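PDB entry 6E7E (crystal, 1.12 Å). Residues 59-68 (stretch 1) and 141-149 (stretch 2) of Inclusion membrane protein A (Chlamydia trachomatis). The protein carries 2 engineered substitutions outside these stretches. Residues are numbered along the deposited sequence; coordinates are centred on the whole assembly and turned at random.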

# COMPACT_ATOMS: atom_id res chain seq x y z
N GLY A 59 3.19 -4.95 -7.21
CA GLY A 59 2.56 -3.77 -7.81
C GLY A 59 1.95 -2.86 -6.76
O GLY A 59 1.02 -2.11 -7.10
N PHE A 60 2.45 -2.87 -5.52
CA PHE A 60 1.87 -2.02 -4.46
C PHE A 60 1.90 -0.56 -4.91
O PHE A 60 0.96 0.11 -4.61
N ARG A 61 2.95 -0.06 -5.57
CA ARG A 61 3.02 1.38 -5.92
C ARG A 61 1.79 1.75 -6.76
O ARG A 61 1.23 2.84 -6.58
N ASP A 62 1.35 0.81 -7.59
CA ASP A 62 0.22 1.06 -8.51
C ASP A 62 -1.06 1.22 -7.68
O ASP A 62 -1.94 1.91 -8.15
N ASN A 63 -1.12 0.70 -6.46
CA ASN A 63 -2.34 0.72 -5.62
C ASN A 63 -2.56 2.09 -4.96
O ASN A 63 -3.65 2.30 -4.38
N TYR A 64 -1.64 3.05 -5.10
CA TYR A 64 -1.92 4.42 -4.60
C TYR A 64 -1.63 5.47 -5.68
O TYR A 64 -1.61 6.67 -5.39
N LYS A 65 -1.50 5.05 -6.93
CA LYS A 65 -1.14 5.99 -8.02
C LYS A 65 -2.12 7.16 -8.10
O LYS A 65 -1.68 8.26 -8.45
N GLY A 66 -3.40 6.96 -7.85
CA GLY A 66 -4.34 8.09 -7.98
C GLY A 66 -4.03 9.19 -6.99
O GLY A 66 -4.20 10.36 -7.31
N PHE A 67 -3.60 8.83 -5.79
CA PHE A 67 -3.25 9.84 -4.76
C PHE A 67 -1.99 10.57 -5.19
O PHE A 67 -1.89 11.78 -4.98
N GLU A 68 -0.99 9.81 -5.64
CA GLU A 68 0.26 10.43 -6.10
C GLU A 68 -0.05 11.36 -7.27
O GLU A 68 0.46 12.50 -7.35
N GLU A 141 -6.61 -4.30 3.57
CA GLU A 141 -6.21 -2.88 3.54
C GLU A 141 -5.81 -2.47 2.12
O GLU A 141 -6.12 -1.34 1.68
N ILE A 142 -5.04 -3.29 1.44
CA ILE A 142 -4.56 -2.96 0.07
C ILE A 142 -5.77 -2.85 -0.86
O ILE A 142 -5.79 -1.93 -1.71
N GLY A 143 -6.77 -3.72 -0.70
CA GLY A 143 -7.96 -3.65 -1.56
C GLY A 143 -8.68 -2.33 -1.37
O GLY A 143 -9.12 -1.71 -2.37
N GLN A 144 -8.85 -1.92 -0.11
CA GLN A 144 -9.56 -0.66 0.21
C GLN A 144 -8.79 0.53 -0.39
O GLN A 144 -9.39 1.40 -1.05
N LEU A 145 -7.48 0.56 -0.19
CA LEU A 145 -6.65 1.65 -0.75
C LEU A 145 -6.73 1.68 -2.29
O LEU A 145 -6.90 2.75 -2.88
N SER A 146 -6.58 0.51 -2.91
CA SER A 146 -6.55 0.36 -4.38
C SER A 146 -7.85 0.88 -4.99
O SER A 146 -7.80 1.54 -6.03
N GLN A 147 -8.98 0.60 -4.36
CA GLN A 147 -10.26 1.07 -4.91
C GLN A 147 -10.32 2.60 -4.87
O GLN A 147 -10.75 3.22 -5.86
N LEU A 148 -9.94 3.23 -3.76
CA LEU A 148 -9.92 4.72 -3.68
C LEU A 148 -8.99 5.29 -4.75
O LEU A 148 -9.34 6.28 -5.42
N SER A 149 -7.82 4.71 -4.89
CA SER A 149 -6.77 5.17 -5.82
C SER A 149 -7.25 5.04 -7.26
O SER A 149 -7.05 5.99 -8.04

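Stretch 2 is one continuous helix, and the irregular turn and helix start of stretch 1 pack along it. The backbones come close at two points, with CA atoms 4.4 Å apart for N63 and S146 and again for G66 and S149. N63, S149 and L145 cover much of the contact.

S149 is the polar centre. Its CA-to-CB bond points toward stretch 1, and its chi1 is t (175°). This places OG beside the first turn of the helix that follows Y64, the N-cap residue. G66 N donates a hydrogen bond to S149 OG, 2.9 Å long and nearly straight at 161°. K65 N is also 3.1 Å from S149 OG, but the angle is too poor for a bond. A water lies 2.7 Å from S149 OG and donates to D62 O at 2.5 Å, so it links the two stretches. G66 has no side chain, and an ideal CB there would clash with S149 O at 2.1 Å. Instead, G66 CA makes a CA-H...O contact with S149 O at 3.4 Å.

N63 has chi1 m (-72°) and lies along the helix. Its ND2 is 3.0 Å from S146 OG, and its OD1 is 3.4 Å from I142 CG2. The backbone takes part too: N63 O is 3.0 Å from S149 CB and receives a CA-H...O contact from S146 CA at 3.5 Å.

L145 is t, p and leads the apolar packing. Its CD2 meets F60 CZ at 3.9 Å and Y64 CB at 4.2 Å. Its CD1 meets F67 CE2 at 4.0 Å. F60 (chi1 t) also presents its ring edge to I142, with F60 CE1 3.9 Å from I142 CG1. F67 (chi1 m) does likewise with L148, F67 CZ lying 3.7 Å from L148 CB. The CA-to-CB bonds of F60 and F67 both point sideways, but the ends of both side chains come nearer the helix.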

# COMPACT_ATOMS: atom_id res chain seq x y z
CB PHE A 60 2.53 -2.24 -3.10
CG PHE A 60 1.92 -1.38 -2.02
CD1 PHE A 60 0.72 -1.70 -1.43
CD2 PHE A 60 2.46 -0.16 -1.72
CE1 PHE A 60 0.13 -0.86 -0.49
CE2 PHE A 60 1.88 0.68 -0.78
CZ PHE A 60 0.72 0.33 -0.17
CB ARG A 61 4.35 1.74 -6.58
CG ARG A 61 4.56 1.21 -7.98
CD ARG A 61 5.60 2.05 -8.69
NE ARG A 61 6.08 1.43 -9.92
CZ ARG A 61 7.07 0.55 -10.02
NH1 ARG A 61 7.74 0.17 -8.94
NH2 ARG A 61 7.40 0.05 -11.20
CB ASP A 62 0.09 -0.05 -9.56
CG ASP A 62 1.29 -0.11 -10.49
OD1 ASP A 62 1.76 0.98 -10.89
OD2 ASP A 62 1.76 -1.23 -10.78
CB ASN A 63 -2.29 -0.39 -4.56
CG ASN A 63 -2.48 -1.77 -5.16
OD1 ASN A 63 -1.77 -2.73 -4.82
ND2 ASN A 63 -3.39 -1.86 -6.12
CB TYR A 64 -1.19 4.76 -3.30
CG TYR A 64 0.31 4.68 -3.36
CD1 TYR A 64 1.07 5.75 -3.76
CD2 TYR A 64 0.99 3.53 -3.01
CE1 TYR A 64 2.45 5.70 -3.85
CE2 TYR A 64 2.37 3.45 -3.07
CZ TYR A 64 3.10 4.52 -3.53
OH TYR A 64 4.45 4.42 -3.59
CB LYS A 65 -1.11 5.21 -9.33
CG LYS A 65 -0.79 6.03 -10.56
CD LYS A 65 -0.85 5.25 -11.85
CE LYS A 65 -1.65 3.97 -11.77
NZ LYS A 65 -2.21 3.58 -13.08
CB PHE A 67 -3.13 9.19 -3.39
CG PHE A 67 -4.44 8.71 -2.85
CD1 PHE A 67 -5.39 9.63 -2.46
CD2 PHE A 67 -4.75 7.36 -2.82
CE1 PHE A 67 -6.62 9.21 -1.98
CE2 PHE A 67 -5.97 6.94 -2.33
CZ PHE A 67 -6.89 7.86 -1.89
CB GLU A 68 1.27 9.33 -6.43
CG GLU A 68 2.63 9.88 -6.74
CD GLU A 68 3.73 8.84 -6.86
OE1 GLU A 68 3.48 7.67 -6.53
OE2 GLU A 68 4.81 9.23 -7.29
CB GLU A 141 -5.06 -2.66 4.51
CG GLU A 141 -5.43 -2.77 5.97
CD GLU A 141 -6.39 -1.72 6.49
OE1 GLU A 141 -6.54 -0.68 5.88
OE2 GLU A 141 -6.96 -1.98 7.55
CB ILE A 142 -3.49 -3.95 -0.42
CG1 ILE A 142 -2.22 -3.85 0.43
CG2 ILE A 142 -3.17 -3.72 -1.88
CD1 ILE A 142 -1.24 -4.97 0.16
CB GLN A 144 -9.76 -0.54 1.73
CG GLN A 144 -10.28 0.79 2.24
CD GLN A 144 -11.15 0.63 3.47
OE1 GLN A 144 -10.88 1.20 4.53
NE2 GLN A 144 -12.19 -0.18 3.34
CB LEU A 145 -5.22 1.44 -0.27
CG LEU A 145 -4.20 2.42 -0.84
CD1 LEU A 145 -4.46 3.83 -0.35
CD2 LEU A 145 -2.79 1.97 -0.53
CB SER A 146 -6.27 -1.08 -4.76
OG SER A 146 -6.38 -1.32 -6.15
CB GLN A 147 -11.41 0.45 -4.14
CG GLN A 147 -12.77 0.76 -4.74
CD GLN A 147 -13.84 0.07 -3.93
OE1 GLN A 147 -13.98 0.33 -2.74
NE2 GLN A 147 -14.61 -0.79 -4.57
CB LEU A 148 -9.43 5.19 -2.30
CG LEU A 148 -10.34 4.88 -1.12
CD1 LEU A 148 -9.70 5.31 0.19
CD2 LEU A 148 -11.69 5.55 -1.26
CB SER A 149 -5.54 4.35 -5.60
OG SER A 149 -4.54 4.67 -6.54
O HOH W 1 -4.40 2.53 -8.20